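Local coordinates for peroxiredoxin 6 (PDB 2V2G), which probably reduces hydrogen peroxide and organic hydroperoxides to water and alcohols as a thiol-specific antioxidant peroxidase, at residues L66-D72 and Y96-E102; K169-T173 and C183-V189. The protein carries 1 engineered substitution. All coordinates share one frame. Residues are numbered along the deposited sequence.

Interaction 1: residues L66-D72 and Y96-E102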
loop_
_atom_site.group_PDB
_atom_site.type_symbol
_atom_site.label_atom_id
_atom_site.label_comp_id
_atom_site.label_asym_id
_atom_site.label_seq_id
_atom_site.Cartn_x
_atom_site.Cartn_y
_atom_site.Cartn_z
ATOM N N LEU A 66 16.118 0.863 7.562
ATOM C CA LEU A 66 15.022 0.008 7.948
ATOM C C LEU A 66 14.822 -0.190 9.456
ATOM O O LEU A 66 15.804 -0.280 10.200
ATOM C CB LEU A 66 15.292 -1.390 7.364
ATOM C CG LEU A 66 15.254 -1.576 5.858
ATOM C CD1 LEU A 66 16.172 -2.787 5.415
ATOM C CD2 LEU A 66 13.809 -1.710 5.425
ATOM N N ILE A 67 13.566 -0.321 9.865
ATOM C CA ILE A 67 13.223 -0.599 11.259
ATOM C C ILE A 67 11.891 -1.331 11.383
ATOM O O ILE A 67 10.944 -0.934 10.771
ATOM C CB ILE A 67 13.325 0.662 12.214
ATOM C CG1 ILE A 67 13.150 0.279 13.658
ATOM C CG2 ILE A 67 12.351 1.756 11.847
ATOM C CD1 ILE A 67 13.847 1.320 14.654
ATOM N N ALA A 68 11.936 -2.468 12.103
ATOM C CA ALA A 68 10.754 -3.314 12.332
ATOM C C ALA A 68 10.107 -3.012 13.688
ATOM O O ALA A 68 10.689 -2.348 14.518
ATOM C CB ALA A 68 11.127 -4.759 12.188
ATOM N N LEU A 69 8.890 -3.529 13.893
ATOM C CA LEU A 69 8.049 -3.248 15.055
ATOM C C LEU A 69 7.007 -4.304 15.244
ATOM O O LEU A 69 6.313 -4.680 14.302
ATOM C CB LEU A 69 7.365 -1.932 14.913
ATOM C CG LEU A 69 6.557 -1.485 16.124
ATOM C CD1 LEU A 69 6.646 0.034 16.218
ATOM C CD2 LEU A 69 5.092 -2.026 16.106
ATOM N N SER A 70 6.933 -4.834 16.445
ATOM C CA SER A 70 5.729 -5.508 16.917
ATOM C C SER A 70 5.495 -5.187 18.411
ATOM O O SER A 70 6.309 -4.533 19.084
ATOM C CB SER A 70 5.817 -7.024 16.701
ATOM O OG SER A 70 6.555 -7.698 17.756
ATOM N N CYS A 71 4.394 -5.666 18.943
ATOM C CA CYS A 71 4.095 -5.390 20.371
ATOM C C CYS A 71 4.794 -6.377 21.322
ATOM O O CYS A 71 4.611 -6.326 22.515
ATOM C CB CYS A 71 2.604 -5.284 20.691
ATOM S SG CYS A 71 1.716 -4.067 19.647
ATOM N N ASP A 72 5.608 -7.270 20.781
ATOM C CA ASP A 72 6.347 -8.202 21.635
ATOM C C ASP A 72 7.537 -7.528 22.341
ATOM O O ASP A 72 7.932 -6.420 21.992
ATOM C CB ASP A 72 6.855 -9.365 20.786
ATOM C CG ASP A 72 5.716 -10.193 20.214
ATOM O OD1 ASP A 72 5.065 -10.928 21.007
ATOM O OD2 ASP A 72 5.458 -10.058 18.985
ATOM N N TYR A 96 18.783 -4.784 10.742
ATOM C CA TYR A 96 17.887 -3.698 11.199
ATOM C C TYR A 96 17.381 -3.945 12.644
ATOM O O TYR A 96 17.253 -5.097 13.084
ATOM C CB TYR A 96 16.658 -3.507 10.266
ATOM C CG TYR A 96 15.906 -4.792 9.984
ATOM C CD1 TYR A 96 15.021 -5.315 10.903
ATOM C CD2 TYR A 96 16.158 -5.525 8.828
ATOM C CE1 TYR A 96 14.378 -6.551 10.678
ATOM C CE2 TYR A 96 15.483 -6.750 8.584
ATOM C CZ TYR A 96 14.634 -7.258 9.519
ATOM O OH TYR A 96 13.989 -8.453 9.306
ATOM N N PRO A 97 17.058 -2.846 13.370
ATOM C CA PRO A 97 16.480 -3.039 14.731
ATOM C C PRO A 97 15.002 -3.457 14.693
ATOM O O PRO A 97 14.316 -3.232 13.661
ATOM C CB PRO A 97 16.572 -1.643 15.358
ATOM C CG PRO A 97 17.290 -0.742 14.350
ATOM C CD PRO A 97 17.187 -1.417 13.021
ATOM N N ILE A 98 14.518 -4.021 15.809
ATOM C CA ILE A 98 13.072 -4.317 15.971
ATOM C C ILE A 98 12.609 -3.614 17.242
ATOM O O ILE A 98 13.191 -3.831 18.316
ATOM C CB ILE A 98 12.777 -5.818 16.095
ATOM C CG1 ILE A 98 13.545 -6.639 15.036
ATOM C CG2 ILE A 98 11.253 -6.071 15.943
ATOM C CD1 ILE A 98 13.246 -8.189 15.062
ATOM N N ILE A 99 11.620 -2.750 17.123
ATOM C CA ILE A 99 11.027 -1.985 18.215
ATOM C C ILE A 99 10.050 -2.858 18.996
ATOM O O ILE A 99 9.300 -3.655 18.363
ATOM C CB ILE A 99 10.285 -0.786 17.657
ATOM C CG1 ILE A 99 11.259 0.188 17.023
ATOM C CG2 ILE A 99 9.391 -0.103 18.785
ATOM C CD1 ILE A 99 10.527 1.248 16.125
ATOM N N ALA A 100 10.047 -2.717 20.322
ATOM C CA ALA A 100 9.118 -3.436 21.221
ATOM C C ALA A 100 8.021 -2.498 21.688
ATOM O O ALA A 100 8.274 -1.749 22.602
ATOM C CB ALA A 100 9.857 -3.986 22.437
ATOM N N ASP A 101 6.816 -2.592 21.133
ATOM C CA ASP A 101 5.700 -1.672 21.462
ATOM C C ASP A 101 4.716 -2.327 22.454
ATOM O O ASP A 101 3.485 -2.485 22.214
ATOM C CB ASP A 101 4.990 -1.281 20.167
ATOM C CG ASP A 101 3.893 -0.252 20.385
ATOM O OD1 ASP A 101 4.087 0.714 21.216
ATOM O OD2 ASP A 101 2.840 -0.385 19.707
ATOM N N GLU A 102 5.236 -2.704 23.616
ATOM C CA GLU A 102 4.436 -3.520 24.534
ATOM C C GLU A 102 3.233 -2.805 25.118
ATOM O O GLU A 102 2.270 -3.442 25.526
ATOM C CB GLU A 102 5.328 -4.069 25.641
ATOM C CG GLU A 102 6.533 -4.901 25.158
ATOM C CD GLU A 102 7.417 -5.269 26.321
ATOM O OE1 GLU A 102 6.948 -6.021 27.226
ATOM O OE2 GLU A 102 8.560 -4.761 26.362
#
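Leu-66 meets the start of 96-102 before any hydrogen bond forms: its CB lies 3.8 Å from Tyr-96 CB, and its carbonyl O is 3.3 Å from Pro-97 CD. One residue on, the t/t side chain of Ile-67 brings CD1 to 3.6 Å from Ile-99 CD1 and 4.0 Å from Pro-97 CG, on the sheet face it shares with Leu-69. Ala-68 bonds with both of its backbone polar groups: its N donates to Pro-97 O (2.9 Å) and its O accepts from Ile-99 N (2.8 Å, 176° at the hydrogen). Its CB packs at 4.0 Å against both Tyr-96 CE1 and Ile-98 CG2. Ala-68/Ile-98, Leu-69/Ile-99 and Ser-70/Ala-100 are parallel bridges; with short axes 4.3 Å apart at 33°, 66-70 and 98-100 are neighbouring strands of the thioredoxin-like central sheet and of one beta-alpha-beta unit. Its helix 74-88 packs on the Ile-98 and Ala-100 face, while strand 31-36 flanks 66-70 across its other edge. Leu-69 CD1 then touches Ile-99 CG2 at 3.8 Å. The ladder continues at Ser-70, whose N donates to Ile-99 O (3.3 Å) and whose O accepts from Asp-101 N (2.9 Å); its side chain lies about 7 Å from that of Ser-45, the engineered replacement at the predicted peroxidatic position. Beyond the strand, Cys-71 CB sits 3.3 Å from Asp-101 O, and the Asp-101 carboxylate is held by the backbone amides of Leu-106 and Ala-107. Asp-72 directs its CA-to-CB bond away from 96-102, while its carbonyl O approaches Ala-100 CB at 3.1 Å.

Interaction 2: residues K169-T173 and C183-V189; sequences KKVAT and CMVVPGV
Three backbone hydrogen bonds set the antiparallel register. Ala-172 and Met-184 form a hydrogen-bonded pair, with Ala-172 N to Met-184 O at 2.8 Å and Met-184 N to Ala-172 O at 2.9 Å; Val-186 N donates to Lys-170 O at 3.2 Å. Between them Val-171 and Val-185 make a non-hydrogen-bonded pair, CA to CA 4.6 Å. Strands 171-172 and 183-185 thus form a beta hairpin, joined by a ten-residue loop, at the edge of the four-stranded C-terminal sheet. An inverse gamma turn centred on Lys-170 (phi/psi -83/54; Val-171 N to Lys-169 O 2.8 Å) precedes it, and a type I turn, Val-186 to Val-189, follows. Val-171 CB lies 3.8 Å from Cys-183 CB, m-rotamer Val-186 places CG1 4.1 Å from Ala-172 CB, and Lys-170 CB meets Val-189 CG2 at 3.6 Å. Ala-172 and Met-184 pack on Val-44 and Pro-43 of the second subunit, both benzoic acid pocket residues; the Ala-172 side chain is about 4 Å from a bound benzoic acid. Because the register rests on backbone hydrogen bonds, apolar side chains are left to pack, while Lys-170 and Thr-173 bond to Glu-193 and Ser-162.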
loop_
_atom_site.group_PDB
_atom_site.type_symbol
_atom_site.label_atom_id
_atom_site.label_comp_id
_atom_site.label_asym_id
_atom_site.label_seq_id
_atom_site.Cartn_x
_atom_site.Cartn_y
_atom_site.Cartn_z
ATOM N N LYS A 169 13.064 15.812 -9.277
ATOM C CA LYS A 169 12.739 16.204 -10.660
ATOM C C LYS A 169 11.235 16.458 -10.846
ATOM O O LYS A 169 10.411 15.847 -10.178
ATOM C CB LYS A 169 13.257 15.118 -11.621
ATOM C CG LYS A 169 14.765 14.767 -11.435
ATOM C CD LYS A 169 15.608 15.862 -11.951
ATOM C CE LYS A 169 17.088 15.560 -11.716
ATOM N NZ LYS A 169 17.934 16.620 -12.238
ATOM N N LYS A 170 10.881 17.317 -11.809
ATOM C CA LYS A 170 9.474 17.755 -12.058
ATOM C C LYS A 170 8.710 16.747 -12.914
ATOM O O LYS A 170 8.082 17.052 -13.930
ATOM C CB LYS A 170 9.466 19.143 -12.686
ATOM C CG LYS A 170 10.129 20.175 -11.778
ATOM C CD LYS A 170 10.061 21.522 -12.385
ATOM C CE LYS A 170 10.510 22.572 -11.362
ATOM N NZ LYS A 170 10.621 23.930 -11.939
ATOM N N VAL A 171 8.751 15.535 -12.407
ATOM C CA VAL A 171 8.091 14.417 -13.074
ATOM C C VAL A 171 7.244 13.658 -12.051
ATOM O O VAL A 171 7.430 13.805 -10.876
ATOM C CB VAL A 171 9.051 13.420 -13.791
ATOM C CG1 VAL A 171 9.839 14.164 -14.898
ATOM C CG2 VAL A 171 10.033 12.698 -12.754
ATOM N N ALA A 172 6.373 12.802 -12.565
ATOM C CA ALA A 172 5.604 11.852 -11.722
ATOM C C ALA A 172 5.636 10.532 -12.462
ATOM O O ALA A 172 5.690 10.487 -13.672
ATOM C CB ALA A 172 4.166 12.335 -11.484
ATOM N N THR A 173 5.548 9.411 -11.735
ATOM C CA THR A 173 5.748 8.110 -12.343
ATOM C C THR A 173 4.363 7.464 -12.643
ATOM O O THR A 173 3.459 7.429 -11.780
ATOM C CB THR A 173 6.581 7.153 -11.457
ATOM O OG1 THR A 173 6.005 6.987 -10.171
ATOM C CG2 THR A 173 8.040 7.707 -11.340
ATOM N N CYS A 183 8.657 8.766 -17.711
ATOM C CA CYS A 183 7.886 9.407 -16.680
ATOM C C CYS A 183 6.913 10.415 -17.307
ATOM O O CYS A 183 7.013 10.707 -18.528
ATOM C CB CYS A 183 8.850 10.128 -15.719
ATOM S SG CYS A 183 9.947 9.003 -14.881
ATOM N N MET A 184 6.026 10.969 -16.487
ATOM C CA MET A 184 5.187 12.044 -16.917
ATOM C C MET A 184 5.695 13.359 -16.427
ATOM O O MET A 184 6.130 13.480 -15.292
ATOM C CB MET A 184 3.739 11.839 -16.426
ATOM C CG MET A 184 3.211 10.465 -16.559
ATOM S SD MET A 184 3.301 9.735 -18.192
ATOM C CE MET A 184 2.474 10.926 -19.102
ATOM N N VAL A 185 5.633 14.372 -17.287
ATOM C CA VAL A 185 5.962 15.753 -16.892
ATOM C C VAL A 185 4.754 16.265 -16.075
ATOM O O VAL A 185 3.619 16.112 -16.495
ATOM C CB VAL A 185 6.185 16.647 -18.089
ATOM C CG1 VAL A 185 6.477 18.082 -17.638
ATOM C CG2 VAL A 185 7.392 16.129 -18.894
ATOM N N VAL A 186 5.024 16.846 -14.922
ATOM C CA VAL A 186 3.948 17.282 -14.021
ATOM C C VAL A 186 3.214 18.462 -14.661
ATOM O O VAL A 186 3.820 19.264 -15.383
ATOM C CB VAL A 186 4.481 17.574 -12.594
ATOM C CG1 VAL A 186 5.085 16.298 -11.969
ATOM C CG2 VAL A 186 5.468 18.787 -12.644
ATOM N N PRO A 187 1.890 18.613 -14.391
ATOM C CA PRO A 187 1.118 19.718 -14.994
ATOM C C PRO A 187 1.710 21.132 -14.789
ATOM O O PRO A 187 1.582 21.996 -15.691
ATOM C CB PRO A 187 -0.227 19.613 -14.265
ATOM C CG PRO A 187 -0.326 18.196 -13.891
ATOM C CD PRO A 187 1.026 17.750 -13.551
ATOM N N GLY A 188 2.358 21.362 -13.642
ATOM C CA GLY A 188 2.892 22.674 -13.306
ATOM C C GLY A 188 4.014 23.233 -14.186
ATOM O O GLY A 188 4.339 24.435 -14.119
ATOM N N VAL A 189 4.628 22.370 -14.994
ATOM C CA VAL A 189 5.722 22.767 -15.881
ATOM C C VAL A 189 5.146 23.343 -17.176
ATOM O O VAL A 189 4.484 22.661 -17.953
ATOM C CB VAL A 189 6.656 21.551 -16.182
ATOM C CG1 VAL A 189 7.813 21.933 -17.143
ATOM C CG2 VAL A 189 7.194 20.977 -14.874
#

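Interactions 1 and 2 are both backbone-bonded strand pairings, yet they hold different elements: a parallel pair inside the seven-stranded sheet of the thioredoxin-like domain, and an antiparallel hairpin at the edge of the smaller C-terminal sheet. Their centres are 36 Å apart. Interaction 1 (671 Å²) is core, with 13 of 14 touching residues buried; interaction 2 (382 Å²) is mostly buried, 7 of 9, but has exposed Lys-170 and lies 22 Å, against 15 Å, from the chain's centre. No other chain of the assembly touches 66-72/96-102. In 169-173/183-189, Ala-172, Met-184 and Pro-187 meet Val-44, Pro-43 and Thr-42 of the second subunit, which precede its engineered Ser-45, and Thr-173 adds backbone hydrogen bonds to that subunit.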